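Local coordinates for 1-Cys peroxiredoxin (Vibrio vulnificus MO6-24/O, PDB 5K1G), which probably reduces hydrogen peroxide and other peroxides as a 1-Cys peroxiredoxin of the thioredoxin superfamily, with an apparent link to nitric oxide scavenging, at residues Ala39-Phe44 and Ser122-Met127; Gly55-Ala60 and Ala91-Met96. One frame throughout, in Å; residues are numbered along the deposited sequence.

Contact 1: Ala39-Phe44 and Ser122-Met127; sequences AVPGAF and SQRYAM
Pro41 CD lies over one face of the Arg124 guanidinium, 3.2 Å above its plane and off-centre toward the rim. Pro41 CD comes within 3.3 Å of Arg124 NH2. Val40 CG1 approaches Arg124 NH1 obliquely. The other flat group is the Tyr125 ring. Ala39 CB sits over one of its faces, 3.5 Å from the ring centroid, a CH-pi contact. Tyr125 has CG between its backbone N and carbonyl carbon (chi1 64°), which brings the ring over the Ala39 methyl.

Strands 34-40 and 120-130 run antiparallel. Ala39 N donates to Tyr125 O at 2.8 Å, nearly straight at 167°. The return bond from Tyr125 N to Ala39 O is weak. Arg124 CA gives a CA-H...O contact to Ala39 O. Water 1 bridges the chains: it donates to Val40 O at 2.8 Å and accepts from Ser122 N at 2.9 Å. Ser122 OG donates to Gln123 O at 2.8 Å and also touches Ala39 CB. Ser122 O is buried without a hydrogen-bond partner; Pro41 CA makes a CA-H...O contact to it.

Strand 34-40 runs here into a PGAFTPT segment, consistent with the peroxiredoxin active-site motif. Asp48, just after that segment, forms a salt bridge with Arg124 NH1, which also hydrogen-bonds His52 ND1. Helix 46-58 covers Val40 through His52, and helix 103-108 packs on Tyr125 through Phe104 and Leu108.

Contact 2: Gly55-Ala60 and Ala91-Met96; sequences GYIVLA and AEEILM
Ile57 packs on Ala91 and Ile94, and this apolar trio is the tight part of the contact. Ile57 CD1 reaches Ala91 CB at 3.6 Å. Ile57 CG1 lies anti to its carbonyl carbon, and the chain runs on straight to CD1 (chi2 174°), which extends the methyl to the loop. Ile94 meets the same side chain from another direction. Its axis stands at about a right angle to that of Ile57, and the two CG1 atoms, Ile57 CG1 and Ile94 CG1, are 3.9 Å apart. Ile94 CD1 turns to the helix backbone and lies 4.1 Å from Tyr56 O. It also touches Tyr56 CB more loosely.

Residues 91-94 form a type I beta turn, closed by Ile94 N to Ala91 O at 3.1 Å. The turn leads from helix 79-89 into strand 95-98, which pairs in parallel with strand 70-75. The three elements make a beta-alpha-beta unit of the thioredoxin-like fold. The contact sets the end of this unit's connection against the C-terminal end of helix 46-58. Ile71 of strand 70-75 backs both Ile94 and Ala60.

The more open side, at partly exposed Glu93, has no bond to hold it: no hydrogen bond crosses the contact. The Glu93 chain, extended beyond CG, carries its carboxylate across to Ala60, where Ala60 CB is 3.4 Å from Glu93 OE1. The other oxygen, Glu93 OE2, stands 3.1 Å from Ile57 O, but the sheet-side geometry offers no donor between these two acceptors. Asp61 OD1, a like charge, lies close to Glu93 OE1. This setting may raise the proton affinity of Glu93.

In the fold
Contacts 1 and 2 lie about 14 Å apart between centres and reach the same mixed sheet. Helix 46-58 follows strand 34-40 in the chain, so the two first segments are joined through the probable active-site motif. Tyr56, on the helix of contact 2, makes the direct link: its OH lies 3.5 Å from Ala126 CB of contact 1. The same hydroxyl is hydrogen-bonded to Ser148 O. Contact 1 borders the first turn of that helix, where Asp48 lies; contact 2 lies toward its far end. Phe44 of 39-44 also meets Phe44 of the second subunit, whereas 55-60 and 91-96 touch no other chain of the assembly.

Contact 1: Ala39-Phe44 and Ser122-Met127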
ATOM      1  N   ALA A  39      -4.745  14.330  -4.280  1.00  5.59           N
ATOM      2  CA  ALA A  39      -4.625  12.884  -4.346  1.00 10.58           C
ATOM      3  C   ALA A  39      -3.273  12.495  -4.921  1.00  7.64           C
ATOM      4  O   ALA A  39      -2.767  13.143  -5.841  1.00  7.05           O
ATOM      5  CB  ALA A  39      -5.739  12.278  -5.195  1.00  6.13           C
ATOM      6  N   VAL A  40      -2.701  11.426  -4.379  1.00  7.71           N
ATOM      7  CA  VAL A  40      -1.405  10.924  -4.825  1.00  9.44           C
ATOM      8  C   VAL A  40      -1.563   9.486  -5.312  1.00 11.28           C
ATOM      9  O   VAL A  40      -2.486   8.783  -4.872  1.00  6.85           O
ATOM     10  CB  VAL A  40      -0.363  11.027  -3.703  1.00 12.31           C
ATOM     11  CG1 VAL A  40      -0.118  12.492  -3.349  1.00 11.57           C
ATOM     12  CG2 VAL A  40      -0.827  10.250  -2.483  1.00  9.83           C
ATOM     13  N   PRO A  41      -0.714   9.016  -6.231  1.00 12.14           N
ATOM     14  CA  PRO A  41      -0.820   7.613  -6.663  1.00  9.32           C
ATOM     15  C   PRO A  41      -0.423   6.617  -5.588  1.00  9.70           C
ATOM     16  O   PRO A  41      -0.902   5.477  -5.613  1.00  7.01           O
ATOM     17  CB  PRO A  41       0.125   7.544  -7.873  1.00 11.26           C
ATOM     18  CG  PRO A  41       0.262   8.964  -8.338  1.00 17.56           C
ATOM     19  CD  PRO A  41       0.197   9.791  -7.089  1.00 13.71           C
ATOM     20  N   GLY A  42       0.432   6.998  -4.644  1.00  5.65           N
ATOM     21  CA  GLY A  42       0.833   6.050  -3.626  1.00 12.81           C
ATOM     22  C   GLY A  42       1.670   6.620  -2.503  1.00 12.70           C
ATOM     23  O   GLY A  42       2.630   7.360  -2.738  1.00 14.05           O
ATOM     24  N   ALA A  43       1.311   6.274  -1.270  1.00 12.10           N
ATOM     25  CA  ALA A  43       2.145   6.610  -0.127  1.00 10.44           C
ATOM     26  C   ALA A  43       3.542   6.029  -0.310  1.00  8.33           C
ATOM     27  O   ALA A  43       3.709   4.947  -0.877  1.00 11.88           O
ATOM     28  CB  ALA A  43       1.511   6.076   1.160  1.00  7.46           C
ATOM     29  N   PHE A  44       4.549   6.773   0.152  1.00 13.11           N
ATOM     30  CA  PHE A  44       5.964   6.407   0.172  1.00 12.01           C
ATOM     31  C   PHE A  44       6.622   6.401  -1.206  1.00 19.03           C
ATOM     32  O   PHE A  44       7.798   6.031  -1.308  1.00 19.31           O
ATOM     33  CB  PHE A  44       6.208   5.041   0.836  1.00 10.80           C
ATOM     34  CG  PHE A  44       5.970   5.036   2.320  1.00 14.94           C
ATOM     35  CD1 PHE A  44       6.946   5.496   3.190  1.00 14.13           C
ATOM     36  CD2 PHE A  44       4.777   4.568   2.848  1.00 19.72           C
ATOM     37  CE1 PHE A  44       6.737   5.491   4.555  1.00 17.35           C
ATOM     38  CE2 PHE A  44       4.562   4.563   4.216  1.00 17.87           C
ATOM     39  CZ  PHE A  44       5.545   5.023   5.070  1.00 18.89           C
ATOM     40  N   SER A 122      -4.971   6.102  -7.693  1.00  7.85           N
ATOM     41  CA  SER A 122      -5.591   7.361  -8.067  1.00  8.49           C
ATOM     42  C   SER A 122      -4.687   8.124  -9.024  1.00  5.09           C
ATOM     43  O   SER A 122      -3.459   8.097  -8.894  1.00  5.44           O
ATOM     44  CB  SER A 122      -5.875   8.217  -6.832  1.00  9.14           C
ATOM     45  OG  SER A 122      -6.477   9.443  -7.208  1.00  8.08           O
ATOM     46  N   GLN A 123      -5.298   8.793  -9.997  1.00  6.44           N
ATOM     47  CA  GLN A 123      -4.570   9.833 -10.704  1.00  9.88           C
ATOM     48  C   GLN A 123      -4.201  10.941  -9.725  1.00 14.62           C
ATOM     49  O   GLN A 123      -4.837  11.123  -8.681  1.00  8.23           O
ATOM     50  CB  GLN A 123      -5.399  10.413 -11.848  1.00 10.69           C
ATOM     51  CG  GLN A 123      -5.819   9.417 -12.907  1.00 11.78           C
ATOM     52  CD  GLN A 123      -6.694  10.057 -13.962  1.00 16.40           C
ATOM     53  OE1 GLN A 123      -6.423  11.169 -14.416  1.00 18.44           O
ATOM     54  NE2 GLN A 123      -7.758   9.365 -14.349  1.00 14.03           N
ATOM     55  N   ARG A 124      -3.151  11.680 -10.064  1.00  9.70           N
ATOM     56  CA  ARG A 124      -2.753  12.820  -9.255  1.00  7.22           C
ATOM     57  C   ARG A 124      -3.646  14.009  -9.587  1.00  7.66           C
ATOM     58  O   ARG A 124      -3.764  14.398 -10.752  1.00  9.76           O
ATOM     59  CB  ARG A 124      -1.285  13.159  -9.506  1.00 12.33           C
ATOM     60  CG  ARG A 124      -0.713  14.185  -8.551  1.00 17.39           C
ATOM     61  CD  ARG A 124       0.736  14.492  -8.882  1.00 15.12           C
ATOM     62  NE  ARG A 124       1.530  13.276  -9.034  1.00 14.49           N
ATOM     63  CZ  ARG A 124       2.059  12.597  -8.022  1.00 13.68           C
ATOM     64  NH1 ARG A 124       1.879  13.011  -6.775  1.00  9.68           N
ATOM     65  NH2 ARG A 124       2.769  11.499  -8.256  1.00 13.79           N
ATOM     66  N   TYR A 125      -4.294  14.572  -8.568  1.00  5.53           N
ATOM     67  CA  TYR A 125      -5.146  15.734  -8.768  1.00  5.92           C
ATOM     68  C   TYR A 125      -5.210  16.547  -7.482  1.00  6.56           C
ATOM     69  O   TYR A 125      -4.723  16.130  -6.428  1.00  6.65           O
ATOM     70  CB  TYR A 125      -6.561  15.340  -9.230  1.00  9.96           C
ATOM     71  CG  TYR A 125      -7.370  14.531  -8.229  1.00  8.44           C
ATOM     72  CD1 TYR A 125      -8.053  15.155  -7.189  1.00  8.86           C
ATOM     73  CD2 TYR A 125      -7.471  13.149  -8.340  1.00  7.03           C
ATOM     74  CE1 TYR A 125      -8.791  14.428  -6.277  1.00  7.14           C
ATOM     75  CE2 TYR A 125      -8.217  12.412  -7.434  1.00  6.55           C
ATOM     76  CZ  TYR A 125      -8.870  13.056  -6.405  1.00 10.73           C
ATOM     77  OH  TYR A 125      -9.610  12.333  -5.496  1.00 10.41           O
ATOM     78  N   ALA A 126      -5.816  17.725  -7.592  1.00  5.14           N
ATOM     79  CA  ALA A 126      -6.080  18.589  -6.453  1.00  7.65           C
ATOM     80  C   ALA A 126      -7.403  19.300  -6.681  1.00  9.25           C
ATOM     81  O   ALA A 126      -7.688  19.749  -7.796  1.00 10.61           O
ATOM     82  CB  ALA A 126      -4.955  19.614  -6.244  1.00  7.15           C
ATOM     83  N   MET A 127      -8.218  19.383  -5.631  1.00  6.36           N
ATOM     84  CA  MET A 127      -9.499  20.067  -5.709  1.00  7.08           C
ATOM     85  C   MET A 127      -9.607  21.120  -4.621  1.00  8.58           C
ATOM     86  O   MET A 127      -8.968  21.029  -3.571  1.00  7.35           O
ATOM     87  CB  MET A 127     -10.704  19.126  -5.554  1.00 14.87           C
ATOM     88  CG  MET A 127     -10.603  17.763  -6.183  1.00 15.99           C
ATOM     89  SD  MET A 127     -12.055  16.815  -5.684  1.00 20.00           S
ATOM     90  CE  MET A 127     -12.142  15.609  -7.004  1.00 10.84           C
TER
HETATM   91  O   HOH W   1      -3.592   6.254  -5.175  1.00  4.97           O

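Contact 2: Gly55-Ala60 and Ala91-Met96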
ATOM      1  N   GLY A  55       5.027  19.913  -0.338  1.00 22.68           N
ATOM      2  CA  GLY A  55       4.592  21.227  -0.783  1.00 22.45           C
ATOM      3  C   GLY A  55       3.387  21.739  -0.014  1.00 23.44           C
ATOM      4  O   GLY A  55       3.284  22.935   0.270  1.00 25.85           O
ATOM      5  N   TYR A  56       2.462  20.840   0.336  1.00 23.04           N
ATOM      6  CA  TYR A  56       1.286  21.254   1.095  1.00 20.26           C
ATOM      7  C   TYR A  56       1.606  21.450   2.569  1.00 25.51           C
ATOM      8  O   TYR A  56       1.005  22.313   3.220  1.00 21.43           O
ATOM      9  CB  TYR A  56       0.153  20.240   0.918  1.00 13.90           C
ATOM     10  CG  TYR A  56      -0.581  20.409  -0.392  1.00 14.55           C
ATOM     11  CD1 TYR A  56      -1.591  21.354  -0.523  1.00 11.35           C
ATOM     12  CD2 TYR A  56      -0.252  19.643  -1.502  1.00 11.96           C
ATOM     13  CE1 TYR A  56      -2.260  21.529  -1.716  1.00  9.33           C
ATOM     14  CE2 TYR A  56      -0.919  19.809  -2.705  1.00 10.49           C
ATOM     15  CZ  TYR A  56      -1.919  20.756  -2.804  1.00  8.37           C
ATOM     16  OH  TYR A  56      -2.592  20.936  -3.988  1.00 12.67           O
ATOM     17  N   ILE A  57       2.545  20.670   3.110  1.00 19.81           N
ATOM     18  CA  ILE A  57       2.979  20.879   4.489  1.00 22.17           C
ATOM     19  C   ILE A  57       3.608  22.256   4.643  1.00 29.40           C
ATOM     20  O   ILE A  57       3.350  22.970   5.622  1.00 26.85           O
ATOM     21  CB  ILE A  57       3.955  19.767   4.915  1.00 24.70           C
ATOM     22  CG1 ILE A  57       3.244  18.415   4.974  1.00 23.70           C
ATOM     23  CG2 ILE A  57       4.586  20.099   6.258  1.00 20.56           C
ATOM     24  CD1 ILE A  57       4.178  17.253   5.237  1.00 23.39           C
ATOM     25  N   VAL A  58       4.428  22.660   3.671  1.00 24.33           N
ATOM     26  CA  VAL A  58       5.167  23.913   3.784  1.00 25.82           C
ATOM     27  C   VAL A  58       4.230  25.109   3.641  1.00 31.24           C
ATOM     28  O   VAL A  58       4.408  26.136   4.309  1.00 35.55           O
ATOM     29  CB  VAL A  58       6.304  23.944   2.745  1.00 22.14           C
ATOM     30  CG1 VAL A  58       6.834  25.355   2.561  1.00 32.40           C
ATOM     31  CG2 VAL A  58       7.426  23.007   3.167  1.00 25.61           C
ATOM     32  N   LEU A  59       3.213  24.997   2.785  1.00 27.54           N
ATOM     33  CA  LEU A  59       2.291  26.093   2.513  1.00 27.77           C
ATOM     34  C   LEU A  59       0.968  25.953   3.259  1.00 25.59           C
ATOM     35  O   LEU A  59      -0.012  26.612   2.895  1.00 28.95           O
ATOM     36  CB  LEU A  59       2.032  26.204   1.009  1.00 21.69           C
ATOM     37  CG  LEU A  59       3.246  26.520   0.137  1.00 36.01           C
ATOM     38  CD1 LEU A  59       2.868  26.521  -1.336  1.00 29.41           C
ATOM     39  CD2 LEU A  59       3.860  27.855   0.538  1.00 34.62           C
ATOM     40  N   ALA A  60       0.925  25.116   4.301  1.00 26.00           N
ATOM     41  CA  ALA A  60      -0.339  24.834   4.975  1.00 25.28           C
ATOM     42  C   ALA A  60      -0.941  26.089   5.592  1.00 33.16           C
ATOM     43  O   ALA A  60      -2.141  26.347   5.443  1.00 30.67           O
ATOM     44  CB  ALA A  60      -0.134  23.760   6.043  1.00 24.03           C
ATOM     45  N   ALA A  91       3.401  15.144   8.798  1.00 32.42           N
ATOM     46  CA  ALA A  91       2.293  15.839   8.145  1.00 27.73           C
ATOM     47  C   ALA A  91       1.149  16.066   9.131  1.00 27.26           C
ATOM     48  O   ALA A  91       0.007  15.654   8.916  1.00 29.02           O
ATOM     49  CB  ALA A  91       1.827  15.054   6.924  1.00 33.10           C
ATOM     50  N   GLU A  92       1.480  16.744  10.233  1.00 34.92           N
ATOM     51  CA  GLU A  92       0.494  16.974  11.286  1.00 36.07           C
ATOM     52  C   GLU A  92      -0.632  17.882  10.808  1.00 24.81           C
ATOM     53  O   GLU A  92      -1.788  17.711  11.213  1.00 32.03           O
ATOM     54  CB  GLU A  92       1.175  17.563  12.522  1.00 35.81           C
ATOM     55  CG  GLU A  92       1.818  16.529  13.436  1.00 45.70           C
ATOM     56  CD  GLU A  92       3.002  15.828  12.797  1.00 56.94           C
ATOM     57  OE1 GLU A  92       3.910  16.525  12.297  1.00 53.71           O
ATOM     58  OE2 GLU A  92       3.024  14.578  12.790  1.00 55.38           O
ATOM     59  N   GLU A  93      -0.320  18.847   9.943  1.00 22.85           N
ATOM     60  CA  GLU A  93      -1.331  19.762   9.432  1.00 25.19           C
ATOM     61  C   GLU A  93      -2.217  19.139   8.360  1.00 31.64           C
ATOM     62  O   GLU A  93      -3.215  19.755   7.974  1.00 29.22           O
ATOM     63  CB  GLU A  93      -0.666  21.017   8.863  1.00 33.09           C
ATOM     64  CG  GLU A  93       0.305  21.698   9.814  1.00 46.17           C
ATOM     65  CD  GLU A  93       1.214  22.686   9.105  1.00 54.56           C
ATOM     66  OE1 GLU A  93       1.000  23.908   9.257  1.00 51.41           O
ATOM     67  OE2 GLU A  93       2.137  22.240   8.390  1.00 41.30           O
ATOM     68  N   ILE A  94      -1.888  17.944   7.878  1.00 24.22           N
ATOM     69  CA  ILE A  94      -2.577  17.325   6.751  1.00 21.15           C
ATOM     70  C   ILE A  94      -3.390  16.141   7.256  1.00 23.77           C
ATOM     71  O   ILE A  94      -2.883  15.309   8.019  1.00 21.38           O
ATOM     72  CB  ILE A  94      -1.584  16.878   5.664  1.00 20.95           C
ATOM     73  CG1 ILE A  94      -0.604  18.008   5.343  1.00 20.09           C
ATOM     74  CG2 ILE A  94      -2.329  16.433   4.414  1.00 13.92           C
ATOM     75  CD1 ILE A  94      -1.270  19.279   4.862  1.00 20.25           C
ATOM     76  N   LEU A  95      -4.646  16.061   6.821  1.00 17.78           N
ATOM     77  CA  LEU A  95      -5.512  14.926   7.122  1.00 15.43           C
ATOM     78  C   LEU A  95      -5.312  13.870   6.040  1.00 17.52           C
ATOM     79  O   LEU A  95      -5.640  14.099   4.873  1.00 14.90           O
ATOM     80  CB  LEU A  95      -6.970  15.371   7.198  1.00 15.01           C
ATOM     81  CG  LEU A  95      -8.004  14.288   7.509  1.00 17.22           C
ATOM     82  CD1 LEU A  95      -7.770  13.726   8.898  1.00 24.07           C
ATOM     83  CD2 LEU A  95      -9.420  14.832   7.374  1.00 19.76           C
ATOM     84  N   MET A  96      -4.768  12.718   6.424  1.00 15.59           N
ATOM     85  CA  MET A  96      -4.513  11.627   5.490  1.00 16.53           C
ATOM     86  C   MET A  96      -5.720  10.696   5.462  1.00 18.16           C
ATOM     87  O   MET A  96      -6.112  10.149   6.496  1.00 18.89           O
ATOM     88  CB  MET A  96      -3.251  10.859   5.882  1.00 27.12           C
ATOM     89  CG  MET A  96      -2.219  11.683   6.634  1.00 26.93           C
ATOM     90  SD  MET A  96      -1.250  12.769   5.573  1.00 26.57           S
ATOM     91  CE  MET A  96      -0.144  11.591   4.804  1.00 22.76           C
TER